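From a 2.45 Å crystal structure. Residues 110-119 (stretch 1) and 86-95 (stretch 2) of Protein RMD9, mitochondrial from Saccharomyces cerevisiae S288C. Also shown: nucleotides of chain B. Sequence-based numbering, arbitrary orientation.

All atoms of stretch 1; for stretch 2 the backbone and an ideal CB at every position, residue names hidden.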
ATOM      1  N   ARG A 110      -5.118 -17.236 -19.916  1.00 76.76           N
ATOM      2  CA  ARG A 110      -3.745 -17.337 -19.432  1.00 73.42           C
ATOM      3  C   ARG A 110      -3.057 -15.979 -19.424  1.00 75.82           C
ATOM      4  O   ARG A 110      -2.228 -15.706 -18.549  1.00 74.95           O
ATOM      5  CB  ARG A 110      -2.959 -18.331 -20.289  1.00 79.42           C
ATOM      6  CG  ARG A 110      -3.480 -19.762 -20.226  1.00 83.01           C
ATOM      7  CD  ARG A 110      -2.808 -20.567 -19.125  1.00 83.15           C
ATOM      8  NE  ARG A 110      -1.465 -21.000 -19.505  1.00 89.65           N
ATOM      9  CZ  ARG A 110      -0.668 -21.732 -18.732  1.00 91.68           C
ATOM     10  NH1 ARG A 110       0.539 -22.080 -19.160  1.00 89.67           N
ATOM     11  NH2 ARG A 110      -1.074 -22.116 -17.529  1.00 90.31           N
ATOM     12  N   LEU A 111      -3.394 -15.113 -20.384  1.00 76.78           N
ATOM     13  CA  LEU A 111      -2.822 -13.770 -20.400  1.00 74.84           C
ATOM     14  C   LEU A 111      -3.352 -12.927 -19.247  1.00 72.56           C
ATOM     15  O   LEU A 111      -2.585 -12.212 -18.592  1.00 66.76           O
ATOM     16  CB  LEU A 111      -3.115 -13.087 -21.735  1.00 72.59           C
ATOM     17  CG  LEU A 111      -2.565 -11.667 -21.876  1.00 75.37           C
ATOM     18  CD1 LEU A 111      -1.049 -11.673 -21.752  1.00 68.70           C
ATOM     19  CD2 LEU A 111      -2.994 -11.055 -23.197  1.00 78.40           C
ATOM     20  N   ILE A 112      -4.662 -12.998 -18.988  1.00 71.38           N
ATOM     21  CA  ILE A 112      -5.248 -12.233 -17.889  1.00 65.10           C
ATOM     22  C   ILE A 112      -4.638 -12.658 -16.559  1.00 67.39           C
ATOM     23  O   ILE A 112      -4.285 -11.817 -15.724  1.00 66.72           O
ATOM     24  CB  ILE A 112      -6.780 -12.390 -17.880  1.00 72.78           C
ATOM     25  CG1 ILE A 112      -7.390 -11.830 -19.167  1.00 72.32           C
ATOM     26  CG2 ILE A 112      -7.373 -11.700 -16.667  1.00 64.84           C
ATOM     27  CD1 ILE A 112      -8.894 -11.988 -19.241  1.00 67.54           C
ATOM     28  N   HIS A 113      -4.513 -13.969 -16.342  1.00 67.95           N
ATOM     29  CA  HIS A 113      -3.853 -14.468 -15.140  1.00 66.03           C
ATOM     30  C   HIS A 113      -2.436 -13.916 -15.030  1.00 69.89           C
ATOM     31  O   HIS A 113      -2.003 -13.495 -13.950  1.00 66.13           O
ATOM     32  CB  HIS A 113      -3.848 -15.998 -15.157  1.00 63.49           C
ATOM     33  CG  HIS A 113      -3.264 -16.629 -13.930  1.00 65.56           C
ATOM     34  ND1 HIS A 113      -3.070 -17.989 -13.819  1.00 69.95           N
ATOM     35  CD2 HIS A 113      -2.836 -16.092 -12.762  1.00 67.23           C
ATOM     36  CE1 HIS A 113      -2.544 -18.263 -12.639  1.00 67.11           C
ATOM     37  NE2 HIS A 113      -2.393 -17.130 -11.977  1.00 65.01           N
ATOM     38  N   LEU A 114      -1.708 -13.888 -16.149  1.00 68.41           N
ATOM     39  CA  LEU A 114      -0.334 -13.397 -16.135  1.00 66.54           C
ATOM     40  C   LEU A 114      -0.277 -11.928 -15.734  1.00 66.02           C
ATOM     41  O   LEU A 114       0.563 -11.533 -14.917  1.00 59.49           O
ATOM     42  CB  LEU A 114       0.310 -13.605 -17.505  1.00 71.14           C
ATOM     43  CG  LEU A 114       1.747 -13.106 -17.634  1.00 72.45           C
ATOM     44  CD1 LEU A 114       2.627 -13.822 -16.624  1.00 62.59           C
ATOM     45  CD2 LEU A 114       2.261 -13.311 -19.049  1.00 72.47           C
ATOM     46  N   LEU A 115      -1.161 -11.104 -16.301  1.00 62.63           N
ATOM     47  CA  LEU A 115      -1.228  -9.703 -15.899  1.00 60.31           C
ATOM     48  C   LEU A 115      -1.613  -9.566 -14.432  1.00 63.85           C
ATOM     49  O   LEU A 115      -1.158  -8.639 -13.754  1.00 62.98           O
ATOM     50  CB  LEU A 115      -2.219  -8.949 -16.789  1.00 69.58           C
ATOM     51  CG  LEU A 115      -1.924  -8.919 -18.291  1.00 69.96           C
ATOM     52  CD1 LEU A 115      -3.080  -8.290 -19.054  1.00 76.49           C
ATOM     53  CD2 LEU A 115      -0.629  -8.171 -18.575  1.00 64.00           C
ATOM     54  N   HIS A 116      -2.449 -10.477 -13.927  1.00 63.55           N
ATOM     55  CA  HIS A 116      -2.768 -10.468 -12.505  1.00 62.97           C
ATOM     56  C   HIS A 116      -1.523 -10.727 -11.668  1.00 67.10           C
ATOM     57  O   HIS A 116      -1.261 -10.011 -10.696  1.00 56.06           O
ATOM     58  CB  HIS A 116      -3.851 -11.506 -12.197  1.00 58.24           C
ATOM     59  CG  HIS A 116      -4.365 -11.446 -10.792  1.00 62.08           C
ATOM     60  ND1 HIS A 116      -5.176 -12.422 -10.253  1.00 57.29           N
ATOM     61  CD2 HIS A 116      -4.186 -10.524  -9.815  1.00 60.42           C
ATOM     62  CE1 HIS A 116      -5.473 -12.105  -9.005  1.00 58.94           C
ATOM     63  NE2 HIS A 116      -4.885 -10.959  -8.715  1.00 57.37           N
ATOM     64  N   ASN A 117      -0.735 -11.741 -12.037  1.00 56.93           N
ATOM     65  CA  ASN A 117       0.499 -12.007 -11.307  1.00 61.57           C
ATOM     66  C   ASN A 117       1.496 -10.865 -11.454  1.00 66.63           C
ATOM     67  O   ASN A 117       2.334 -10.661 -10.569  1.00 69.35           O
ATOM     68  CB  ASN A 117       1.115 -13.324 -11.775  1.00 59.45           C
ATOM     69  CG  ASN A 117       0.421 -14.530 -11.178  1.00 61.76           C
ATOM     70  OD1 ASN A 117      -0.574 -14.397 -10.464  1.00 57.15           O
ATOM     71  ND2 ASN A 117       0.939 -15.717 -11.469  1.00 58.36           N
ATOM     72  N   GLY A 118       1.423 -10.112 -12.554  1.00 65.47           N
ATOM     73  CA  GLY A 118       2.255  -8.926 -12.679  1.00 63.53           C
ATOM     74  C   GLY A 118       1.904  -7.869 -11.651  1.00 62.61           C
ATOM     75  O   GLY A 118       2.790  -7.265 -11.039  1.00 61.90           O
ATOM     76  N   LEU A 119       0.606  -7.629 -11.449  1.00 57.05           N
ATOM     77  CA  LEU A 119       0.175  -6.731 -10.382  1.00 60.02           C
ATOM     78  C   LEU A 119       0.676  -7.215  -9.029  1.00 61.21           C
ATOM     79  O   LEU A 119       1.197  -6.428  -8.231  1.00 61.02           O
ATOM     80  CB  LEU A 119      -1.350  -6.620 -10.371  1.00 62.20           C
ATOM     81  CG  LEU A 119      -2.010  -6.024 -11.614  1.00 68.40           C
ATOM     82  CD1 LEU A 119      -3.514  -6.243 -11.580  1.00 57.89           C
ATOM     83  CD2 LEU A 119      -1.689  -4.545 -11.720  1.00 64.82           C
ATOM     84  N   UNK A  86       8.543 -10.782 -20.976  1.00 80.25           N
ATOM     85  CA  UNK A  86       7.543 -11.704 -21.502  1.00 82.49           C
ATOM     86  C   UNK A  86       6.144 -11.112 -21.430  1.00 78.80           C
ATOM     87  O   UNK A  86       5.273 -11.479 -22.226  1.00 79.39           O
ATOM     88  CB  UNK A  86       7.589 -13.028 -20.737  1.00 82.49           C
ATOM     89  N   UNK A  87       5.911 -10.197 -20.488  1.00 73.99           N
ATOM     90  CA  UNK A  87       4.593  -9.591 -20.356  1.00 75.57           C
ATOM     91  C   UNK A  87       4.333  -8.599 -21.481  1.00 77.07           C
ATOM     92  O   UNK A  87       3.291  -8.659 -22.146  1.00 79.23           O
ATOM     93  CB  UNK A  87       4.458  -8.897 -18.999  1.00 75.57           C
ATOM     94  N   UNK A  88       5.271  -7.677 -21.710  1.00 80.17           N
ATOM     95  CA  UNK A  88       5.116  -6.736 -22.807  1.00 78.42           C
ATOM     96  C   UNK A  88       5.033  -7.424 -24.156  1.00 79.12           C
ATOM     97  O   UNK A  88       4.234  -7.038 -25.011  1.00 81.83           O
ATOM     98  CB  UNK A  88       6.277  -5.740 -22.808  1.00 78.42           C
ATOM     99  N   UNK A  89       5.850  -8.462 -24.357  1.00 78.31           N
ATOM    100  CA  UNK A  89       5.818  -9.209 -25.612  1.00 87.92           C
ATOM    101  C   UNK A  89       4.487  -9.930 -25.789  1.00 91.79           C
ATOM    102  O   UNK A  89       3.888  -9.893 -26.870  1.00 95.28           O
ATOM    103  CB  UNK A  89       6.970 -10.214 -25.663  1.00 87.92           C
ATOM    104  N   UNK A  90       4.010 -10.598 -24.735  1.00 93.41           N
ATOM    105  CA  UNK A  90       2.712 -11.260 -24.813  1.00 95.38           C
ATOM    106  C   UNK A  90       1.600 -10.252 -25.069  1.00 94.49           C
ATOM    107  O   UNK A  90       0.677 -10.517 -25.849  1.00 96.18           O
ATOM    108  CB  UNK A  90       2.431 -12.039 -23.526  1.00 95.38           C
ATOM    109  N   UNK A  91       1.673  -9.088 -24.421  1.00 92.60           N
ATOM    110  CA  UNK A  91       0.667  -8.058 -24.642  1.00 92.02           C
ATOM    111  C   UNK A  91       0.763  -7.496 -26.053  1.00 94.11           C
ATOM    112  O   UNK A  91      -0.258  -7.176 -26.672  1.00 94.64           O
ATOM    113  CB  UNK A  91       0.819  -6.934 -23.615  1.00 92.02           C
ATOM    114  N   UNK A  92       1.984  -7.368 -26.575  1.00 94.77           N
ATOM    115  CA  UNK A  92       2.164  -6.946 -27.958  1.00104.25           C
ATOM    116  C   UNK A  92       1.573  -7.965 -28.923  1.00101.03           C
ATOM    117  O   UNK A  92       0.901  -7.593 -29.892  1.00101.25           O
ATOM    118  CB  UNK A  92       3.648  -6.732 -28.261  1.00104.25           C
ATOM    119  N   UNK A  93       1.799  -9.256 -28.668  1.00 97.36           N
ATOM    120  CA  UNK A  93       1.223 -10.290 -29.520  1.00 96.84           C
ATOM    121  C   UNK A  93      -0.295 -10.330 -29.409  1.00102.30           C
ATOM    122  O   UNK A  93      -0.971 -10.747 -30.355  1.00106.08           O
ATOM    123  CB  UNK A  93       1.808 -11.657 -29.160  1.00 96.84           C
ATOM    124  N   UNK A  94      -0.845  -9.898 -28.272  1.00106.20           N
ATOM    125  CA  UNK A  94      -2.290  -9.947 -28.075  1.00108.11           C
ATOM    126  C   UNK A  94      -3.022  -9.064 -29.079  1.00106.68           C
ATOM    127  O   UNK A  94      -4.043  -9.471 -29.647  1.00102.25           O
ATOM    128  CB  UNK A  94      -2.644  -9.521 -26.649  1.00108.11           C
ATOM    129  N   UNK A  95      -2.520  -7.848 -29.309  1.00105.41           N
ATOM    130  CA  UNK A  95      -3.199  -6.930 -30.217  1.00108.85           C
ATOM    131  C   UNK A  95      -3.176  -7.440 -31.651  1.00113.58           C
ATOM    132  O   UNK A  95      -4.051  -7.083 -32.448  1.00115.21           O
ATOM    133  CB  UNK A  95      -2.556  -5.544 -30.146  1.00108.85           C
TER
ATOM    134  P     A B   4      -5.395 -19.957 -10.119  1.00 69.22           P
ATOM    135  OP1   A B   4      -6.482 -19.590 -11.061  1.00 70.33           O
ATOM    136  OP2   A B   4      -4.057 -19.334 -10.263  1.00 68.51           O
ATOM    137  O5'   A B   4      -5.866 -19.660  -8.624  1.00 79.86           O
ATOM    138  C5'   A B   4      -7.082 -20.185  -8.110  1.00 68.66           C
ATOM    139  C4'   A B   4      -6.988 -20.438  -6.625  1.00 67.70           C
ATOM    140  O4'   A B   4      -6.144 -21.593  -6.373  1.00 71.21           O
ATOM    141  C3'   A B   4      -6.355 -19.329  -5.797  1.00 66.45           C
ATOM    142  O3'   A B   4      -7.255 -18.277  -5.493  1.00 66.31           O
ATOM    143  C2'   A B   4      -5.856 -20.080  -4.569  1.00 68.09           C
ATOM    144  O2'   A B   4      -6.923 -20.351  -3.674  1.00 65.80           O
ATOM    145  C1'   A B   4      -5.395 -21.397  -5.193  1.00 66.53           C
ATOM    146  N9    A B   4      -3.968 -21.342  -5.553  1.00 71.74           N
ATOM    147  C8    A B   4      -3.418 -21.276  -6.810  1.00 69.32           C
ATOM    148  N7    A B   4      -2.108 -21.219  -6.807  1.00 71.15           N
ATOM    149  C5    A B   4      -1.775 -21.242  -5.459  1.00 65.38           C
ATOM    150  C6    A B   4      -0.539 -21.208  -4.787  1.00 69.34           C
ATOM    151  N6    A B   4       0.641 -21.139  -5.408  1.00 69.48           N
ATOM    152  N1    A B   4      -0.555 -21.248  -3.437  1.00 73.99           N
ATOM    153  C2    A B   4      -1.738 -21.317  -2.810  1.00 72.68           C
ATOM    154  N3    A B   4      -2.964 -21.357  -3.330  1.00 67.56           N
ATOM    155  C4    A B   4      -2.911 -21.315  -4.674  1.00 70.29           C

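Both stretches are helical throughout, and their axes approach to 10.8 Å with an angle of 146° between N-to-C directions, so the two helices run roughly antiparallel. Stretch 1 offers mainly leucine methyls here, with the bare CA of Gly 118 at one end.

At position 86, CA-to-CB points sideways and no stretch 1 atom lies within 5.5 Å of the ideal CB. Many side chains would suit; the residue is Ser 86, whose OG is hydrogen-bonded elsewhere in the structure.

Position 87 is more constrained. Its CB also points sideways, but the ideal CB is 4.9 Å from Leu 114 CD2 and 5.2 Å from Leu 115 CD2, and Gly 118 leaves space beyond. A long, flexible apolar chain could turn into that space. The residue is Met 87. Its CG lies 3.8 Å from Leu 115 CD2, its SD 4.1 Å from Gly 118 CA, and its CE 3.6 Å from Leu 114 CD1. An ideal CB on Gly 118 would lie 2.8 Å from Met 87 SD, a clash, so the sulfur's placement relies on the glycine.

Position 88 points away and has helical angles (-61/-40), so almost any helix-compatible residue would fit as far as stretch 1 is concerned. It is Gly 88, although there is room for a CB. Position 89 is out of reach and could be polar or apolar; it is Arg 89, whose NH2 forms a 2.6 Å salt bridge with OE2 of the residue at 92.

At position 90, CA-to-CB points toward stretch 1, the ideal CB 3.9 Å from Leu 111 CD1 and 4.7 Å from Leu 114 CD2. A small apolar residue suits this close spacing. Ala 90 supplies one methyl, packed against Leu 111.

At position 91, CB points sideways, 5.4 Å from both Leu 115 CD2 and Leu 111 CD1. That gap favors a medium or long apolar chain, such as leucine or methionine. Met 91 places its SD 4.0 Å from both Leu 111 CD2 and Leu 115 CD1, bridging successive helical turns.

Positions 92 and 93 are out of reach, leaving the choice open: they are Glu 92, the salt-bridge partner of Arg 89, and Leu 93.

Position 94 points toward Leu 111, with its ideal CB 3.8 Å from Leu 111 CD2; apolar or aromatic residues would fit. Tyr 94 keeps that CB contact, while its OH is hydrogen-bonded elsewhere. Position 95 is out of reach and unconstrained by stretch 1; it is Tyr 95.

Stretch 2 86-95: SMGRAMELYY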
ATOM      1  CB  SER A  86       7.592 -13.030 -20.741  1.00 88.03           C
ATOM      2  OG  SER A  86       8.850 -13.663 -20.899  1.00 94.91           O
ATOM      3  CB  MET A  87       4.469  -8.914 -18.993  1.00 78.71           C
ATOM      4  CG  MET A  87       3.055  -8.869 -18.456  1.00 83.44           C
ATOM      5  SD  MET A  87       3.054  -9.005 -16.663  1.00 90.39           S
ATOM      6  CE  MET A  87       4.055 -10.471 -16.459  1.00 90.97           C
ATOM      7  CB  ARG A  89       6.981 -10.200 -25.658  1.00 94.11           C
ATOM      8  CG  ARG A  89       6.844 -11.293 -26.709  1.00 98.24           C
ATOM      9  CD  ARG A  89       7.030 -10.765 -28.124  1.00103.44           C
ATOM     10  NE  ARG A  89       7.239 -11.855 -29.073  1.00111.52           N
ATOM     11  CZ  ARG A  89       7.301 -11.703 -30.392  1.00120.23           C
ATOM     12  NH1 ARG A  89       7.498 -12.755 -31.176  1.00120.84           N
ATOM     13  NH2 ARG A  89       7.160 -10.499 -30.930  1.00126.30           N
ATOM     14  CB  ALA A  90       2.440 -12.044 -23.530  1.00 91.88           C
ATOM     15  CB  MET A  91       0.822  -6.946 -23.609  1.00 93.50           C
ATOM     16  CG  MET A  91      -0.463  -6.209 -23.331  1.00 96.78           C
ATOM     17  SD  MET A  91      -1.710  -7.346 -22.703  1.00 92.68           S
ATOM     18  CE  MET A  91      -3.201  -6.530 -23.262  1.00 96.67           C
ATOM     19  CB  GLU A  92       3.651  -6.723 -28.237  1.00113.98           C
ATOM     20  CG  GLU A  92       4.117  -7.155 -29.616  1.00124.60           C
ATOM     21  CD  GLU A  92       5.628  -7.153 -29.735  1.00132.07           C
ATOM     22  OE1 GLU A  92       6.262  -6.170 -29.297  1.00133.54           O
ATOM     23  OE2 GLU A  92       6.184  -8.143 -30.252  1.00136.44           O
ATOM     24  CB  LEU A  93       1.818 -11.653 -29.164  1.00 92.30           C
ATOM     25  CG  LEU A  93       3.302 -11.850 -29.481  1.00 92.38           C
ATOM     26  CD1 LEU A  93       3.808 -13.161 -28.900  1.00 93.14           C
ATOM     27  CD2 LEU A  93       3.528 -11.800 -30.983  1.00 94.93           C
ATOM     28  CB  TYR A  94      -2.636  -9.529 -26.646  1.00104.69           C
ATOM     29  CG  TYR A  94      -4.099  -9.212 -26.446  1.00102.11           C
ATOM     30  CD1 TYR A  94      -5.037 -10.227 -26.314  1.00101.11           C
ATOM     31  CD2 TYR A  94      -4.543  -7.896 -26.387  1.00 99.34           C
ATOM     32  CE1 TYR A  94      -6.375  -9.943 -26.133  1.00101.34           C
ATOM     33  CE2 TYR A  94      -5.881  -7.602 -26.206  1.00 97.77           C
ATOM     34  CZ  TYR A  94      -6.791  -8.629 -26.079  1.00 99.50           C
ATOM     35  OH  TYR A  94      -8.123  -8.340 -25.897  1.00 97.96           O
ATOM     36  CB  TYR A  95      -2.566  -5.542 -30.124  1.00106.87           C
ATOM     37  CG  TYR A  95      -2.712  -4.915 -28.757  1.00 99.94           C
ATOM     38  CD1 TYR A  95      -3.962  -4.549 -28.273  1.00 98.30           C
ATOM     39  CD2 TYR A  95      -1.605  -4.689 -27.948  1.00 93.59           C
ATOM     40  CE1 TYR A  95      -4.107  -3.976 -27.023  1.00 91.37           C
ATOM     41  CE2 TYR A  95      -1.738  -4.117 -26.694  1.00 86.03           C
ATOM     42  CZ  TYR A  95      -2.993  -3.762 -26.238  1.00 87.05           C
ATOM     43  OH  TYR A  95      -3.137  -3.191 -24.995  1.00 85.19           O
TER
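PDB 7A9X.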